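Local coordinates for protein cyclin homolog (Herpesvirus saimiri, PDB 2F2C) that belongs to the cyclin D subfamily as a viral cyclin thought to contribute to cell transformation and rapid T-cell proliferation during latent infection, at residues Thr179-Ala191 with Lys239-Leu251. Residues are numbered along the deposited sequence; the frame is centred on the assembly and turned at random.
Sequences TTICKALIQPNIA and KDQVSEAFSLYDL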
loop_
_atom_site.group_PDB
_atom_site.type_symbol
_atom_site.label_atom_id
_atom_site.label_comp_id
_atom_site.label_asym_id
_atom_site.label_seq_id
_atom_site.Cartn_x
_atom_site.Cartn_y
_atom_site.Cartn_z
ATOM N N THR A 179 11.071 16.283 -6.085
ATOM C CA THR A 179 12.493 16.547 -5.953
ATOM C C THR A 179 12.684 17.632 -4.905
ATOM O O THR A 179 13.464 17.465 -3.964
ATOM C CB THR A 179 13.097 17.008 -7.285
ATOM O OG1 THR A 179 12.822 16.045 -8.304
ATOM C CG2 THR A 179 14.624 17.011 -7.199
ATOM N N THR A 180 11.957 18.734 -5.076
ATOM C CA THR A 180 11.926 19.838 -4.121
ATOM C C THR A 180 11.554 19.405 -2.689
ATOM O O THR A 180 12.234 19.773 -1.715
ATOM C CB THR A 180 10.949 20.906 -4.629
ATOM O OG1 THR A 180 11.365 21.354 -5.926
ATOM C CG2 THR A 180 11.009 22.160 -3.755
ATOM N N ILE A 181 10.486 18.623 -2.550
ATOM C CA ILE A 181 10.117 18.150 -1.212
ATOM C C ILE A 181 11.223 17.263 -0.599
ATOM O O ILE A 181 11.673 17.531 0.526
ATOM C CB ILE A 181 8.728 17.479 -1.205
ATOM C CG1 ILE A 181 7.643 18.543 -1.276
ATOM C CG2 ILE A 181 8.524 16.729 0.050
ATOM C CD1 ILE A 181 6.432 18.115 -2.069
ATOM N N CYS A 182 11.684 16.257 -1.358
ATOM C CA CYS A 182 12.745 15.358 -0.888
ATOM C C CYS A 182 14.026 16.054 -0.461
ATOM O O CYS A 182 14.679 15.582 0.454
ATOM C CB CYS A 182 13.078 14.298 -1.906
ATOM S SG CYS A 182 11.818 13.028 -2.059
ATOM N N LYS A 183 14.408 17.160 -1.091
ATOM C CA LYS A 183 15.618 17.840 -0.617
ATOM C C LYS A 183 15.358 18.639 0.664
ATOM O O LYS A 183 16.126 18.529 1.617
ATOM C CB LYS A 183 16.264 18.706 -1.692
ATOM C CG LYS A 183 17.099 17.926 -2.722
ATOM C CD LYS A 183 18.083 18.855 -3.423
ATOM C CE LYS A 183 18.987 18.112 -4.401
ATOM N NZ LYS A 183 18.366 17.862 -5.732
ATOM N N ALA A 184 14.264 19.410 0.706
ATOM C CA ALA A 184 13.878 20.187 1.904
ATOM C C ALA A 184 13.891 19.360 3.188
ATOM O O ALA A 184 14.407 19.815 4.203
ATOM C CB ALA A 184 12.518 20.839 1.705
ATOM N N LEU A 185 13.355 18.136 3.119
ATOM C CA LEU A 185 13.272 17.216 4.270
ATOM C C LEU A 185 14.611 16.906 4.941
ATOM O O LEU A 185 14.630 16.278 5.996
ATOM C CB LEU A 185 12.602 15.897 3.872
ATOM C CG LEU A 185 11.079 15.920 3.893
ATOM C CD1 LEU A 185 10.508 14.866 3.005
ATOM C CD2 LEU A 185 10.557 15.754 5.290
ATOM N N ILE A 186 15.718 17.314 4.318
ATOM C CA ILE A 186 17.041 17.186 4.928
ATOM C C ILE A 186 17.168 18.137 6.128
ATOM O O ILE A 186 17.778 17.801 7.151
ATOM C CB ILE A 186 18.168 17.458 3.863
ATOM C CG1 ILE A 186 18.175 16.349 2.812
ATOM C CG2 ILE A 186 19.555 17.576 4.497
ATOM C CD1 ILE A 186 19.339 16.431 1.805
ATOM N N GLN A 187 16.587 19.323 5.983
ATOM C CA GLN A 187 16.727 20.398 6.960
ATOM C C GLN A 187 15.893 20.184 8.247
ATOM O O GLN A 187 14.716 19.766 8.185
ATOM C CB GLN A 187 16.386 21.730 6.295
ATOM C CG GLN A 187 17.573 22.539 5.793
ATOM C CD GLN A 187 18.767 21.697 5.398
ATOM O OE1 GLN A 187 18.923 21.340 4.231
ATOM N NE2 GLN A 187 19.608 21.373 6.368
ATOM N N PRO A 188 16.517 20.449 9.396
ATOM C CA PRO A 188 15.925 20.220 10.726
ATOM C C PRO A 188 14.526 20.810 10.954
ATOM O O PRO A 188 13.631 20.115 11.444
ATOM C CB PRO A 188 16.916 20.902 11.669
ATOM C CG PRO A 188 17.817 21.759 10.764
ATOM C CD PRO A 188 17.889 20.982 9.492
ATOM N N ASN A 189 14.336 22.071 10.588
ATOM C CA ASN A 189 13.075 22.762 10.821
ATOM C C ASN A 189 11.901 22.255 9.960
ATOM O O ASN A 189 10.773 22.728 10.093
ATOM C CB ASN A 189 13.278 24.262 10.613
ATOM C CG ASN A 189 13.483 24.622 9.151
ATOM O OD1 ASN A 189 14.133 23.889 8.396
ATOM N ND2 ASN A 189 12.916 25.746 8.741
ATOM N N ILE A 190 12.145 21.287 9.091
ATOM C CA ILE A 190 11.082 20.800 8.224
ATOM C C ILE A 190 10.417 19.608 8.892
ATOM O O ILE A 190 9.255 19.297 8.631
ATOM C CB ILE A 190 11.650 20.453 6.798
ATOM C CG1 ILE A 190 12.213 21.710 6.113
ATOM C CG2 ILE A 190 10.604 19.847 5.890
ATOM C CD1 ILE A 190 11.281 22.958 6.125
ATOM N N ALA A 191 11.159 18.950 9.780
ATOM C CA ALA A 191 10.705 17.685 10.378
ATOM C C ALA A 191 9.403 17.853 11.156
ATOM O O ALA A 191 8.583 16.929 11.216
ATOM C CB ALA A 191 11.788 17.106 11.280
ATOM N N LYS A 239 5.545 27.713 2.454
ATOM C CA LYS A 239 6.129 27.963 1.128
ATOM C C LYS A 239 7.576 28.475 1.272
ATOM O O LYS A 239 8.517 27.878 0.754
ATOM C CB LYS A 239 5.260 28.934 0.316
ATOM C CG LYS A 239 5.775 29.274 -1.076
ATOM C CD LYS A 239 6.689 30.477 -1.056
ATOM C CE LYS A 239 7.077 30.937 -2.443
ATOM N NZ LYS A 239 7.882 29.898 -3.152
ATOM N N ASP A 240 7.755 29.553 2.019
ATOM C CA ASP A 240 9.089 30.118 2.217
ATOM C C ASP A 240 10.057 29.198 2.972
ATOM O O ASP A 240 11.261 29.247 2.738
ATOM C CB ASP A 240 9.008 31.497 2.886
ATOM C CG ASP A 240 8.287 32.533 2.017
ATOM O OD1 ASP A 240 7.646 32.159 1.002
ATOM O OD2 ASP A 240 8.296 33.750 2.280
ATOM N N GLN A 241 9.543 28.350 3.857
ATOM C CA GLN A 241 10.413 27.462 4.623
ATOM C C GLN A 241 10.972 26.336 3.770
ATOM O O GLN A 241 12.171 26.026 3.862
ATOM C CB GLN A 241 9.685 26.886 5.818
ATOM C CG GLN A 241 9.854 27.719 7.055
ATOM C CD GLN A 241 8.945 27.256 8.165
ATOM O OE1 GLN A 241 7.725 27.230 7.991
ATOM N NE2 GLN A 241 9.530 26.866 9.300
ATOM N N VAL A 242 10.107 25.732 2.952
ATOM C CA VAL A 242 10.501 24.665 2.056
ATOM C C VAL A 242 11.527 25.210 1.057
ATOM O O VAL A 242 12.624 24.668 0.918
ATOM C CB VAL A 242 9.276 24.053 1.282
ATOM C CG1 VAL A 242 9.762 23.209 0.109
ATOM C CG2 VAL A 242 8.362 23.238 2.208
ATOM N N SER A 243 11.168 26.295 0.384
ATOM C CA SER A 243 12.072 26.982 -0.525
ATOM C C SER A 243 13.476 27.227 0.069
ATOM O O SER A 243 14.485 26.978 -0.590
ATOM C CB SER A 243 11.433 28.284 -0.990
ATOM O OG SER A 243 12.321 28.982 -1.828
ATOM N N GLU A 244 13.539 27.697 1.313
ATOM C CA GLU A 244 14.825 27.943 1.968
ATOM C C GLU A 244 15.548 26.639 2.292
ATOM O O GLU A 244 16.742 26.505 2.048
ATOM C CB GLU A 244 14.652 28.772 3.237
ATOM C CG GLU A 244 13.743 29.979 3.076
ATOM C CD GLU A 244 14.458 31.231 2.596
ATOM O OE1 GLU A 244 15.540 31.101 1.965
ATOM O OE2 GLU A 244 13.939 32.354 2.863
ATOM N N ALA A 245 14.821 25.677 2.845
ATOM C CA ALA A 245 15.378 24.351 3.124
ATOM C C ALA A 245 16.030 23.733 1.871
ATOM O O ALA A 245 17.149 23.188 1.937
ATOM C CB ALA A 245 14.300 23.441 3.690
ATOM N N PHE A 246 15.332 23.856 0.741
ATOM C CA PHE A 246 15.816 23.388 -0.556
ATOM C C PHE A 246 17.131 24.059 -0.973
ATOM O O PHE A 246 18.041 23.384 -1.433
ATOM C CB PHE A 246 14.713 23.552 -1.611
ATOM C CG PHE A 246 15.168 23.357 -3.017
ATOM C CD1 PHE A 246 15.547 22.095 -3.482
ATOM C CD2 PHE A 246 15.191 24.429 -3.899
ATOM C CE1 PHE A 246 15.960 21.913 -4.804
ATOM C CE2 PHE A 246 15.602 24.260 -5.215
ATOM C CZ PHE A 246 15.984 22.994 -5.666
ATOM N N SER A 247 17.225 25.374 -0.789
ATOM C CA SER A 247 18.484 26.121 -0.979
ATOM C C SER A 247 19.640 25.549 -0.179
ATOM O O SER A 247 20.766 25.531 -0.662
ATOM C CB SER A 247 18.343 27.587 -0.553
ATOM O OG SER A 247 17.312 28.245 -1.253
ATOM N N LEU A 248 19.366 25.107 1.046
ATOM C CA LEU A 248 20.414 24.737 2.001
ATOM C C LEU A 248 21.169 23.461 1.664
ATOM O O LEU A 248 22.176 23.150 2.305
ATOM C CB LEU A 248 19.843 24.651 3.423
ATOM C CG LEU A 248 20.159 25.828 4.356
ATOM C CD1 LEU A 248 20.255 27.153 3.613
ATOM C CD2 LEU A 248 19.138 25.911 5.482
ATOM N N TYR A 249 20.675 22.729 0.671
ATOM C CA TYR A 249 21.266 21.471 0.249
ATOM C C TYR A 249 22.715 21.640 -0.230
ATOM O O TYR A 249 23.034 22.592 -0.963
ATOM C CB TYR A 249 20.389 20.867 -0.844
ATOM C CG TYR A 249 20.944 19.616 -1.444
ATOM C CD1 TYR A 249 20.784 18.385 -0.807
ATOM C CD2 TYR A 249 21.640 19.655 -2.651
ATOM C CE1 TYR A 249 21.310 17.222 -1.356
ATOM C CE2 TYR A 249 22.158 18.505 -3.208
ATOM C CZ TYR A 249 21.988 17.291 -2.555
ATOM O OH TYR A 249 22.508 16.149 -3.113
ATOM N N ASP A 250 23.591 20.726 0.186
ATOM C CA ASP A 250 25.044 20.920 0.011
ATOM C C ASP A 250 25.815 19.610 0.259
ATOM O O ASP A 250 25.957 19.175 1.403
ATOM C CB ASP A 250 25.546 22.041 0.951
ATOM C CG ASP A 250 26.902 22.657 0.513
ATOM O OD1 ASP A 250 27.573 22.129 -0.411
ATOM O OD2 ASP A 250 27.383 23.690 1.054
ATOM N N LEU A 251 26.319 18.984 -0.806
ATOM C CA LEU A 251 27.098 17.750 -0.651
ATOM C C LEU A 251 28.435 17.998 0.057
ATOM O O LEU A 251 28.955 17.112 0.727
ATOM C CB LEU A 251 27.286 17.014 -1.988
ATOM C CG LEU A 251 26.002 16.377 -2.545
ATOM C CD1 LEU A 251 26.129 15.949 -4.004
ATOM C CD2 LEU A 251 25.535 15.206 -1.694
#
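Lys-183 lays its aliphatic chain across the ring of Tyr-249: CE sits over the centre of one face, 3.5 Å from the ring centroid, a CH-pi contact. The bend at the last torsion (chi4 82°) keeps NZ above that same face, 4.9 Å from the centroid, in cation-pi geometry; its ion pair with Glu-64 is long and weak. Ile-186 meets the tyrosine differently, bringing CD1 in at the ring edge, 3.6 Å from CD1 of Tyr-249. Nearer the root of the lysine, CB approaches the Phe-246 ring edge-on, near its plane.

Where the helices pass, small side chains let the backbones close in. The methyls of Ala-184 and Ala-245 touch, CB to CB, at 3.7 Å, and CG1 of Ile-190 reaches Ala-245 CB from past the type I turn Ala-184 to Gln-187. Gln-187, bent at chi2, lies across Leu-248 at about a right angle and rests its CB against the Ala-245 methyl.

The axes of helix segments 179-184 and 239-247 approach to 8.1 Å and cross at 74°. Beyond them, Ile-186 and Gln-187 also pack on helix 49-65. This is steep helix-on-helix packing in the all-helical cyclin fold, within the viral-cyclin family region.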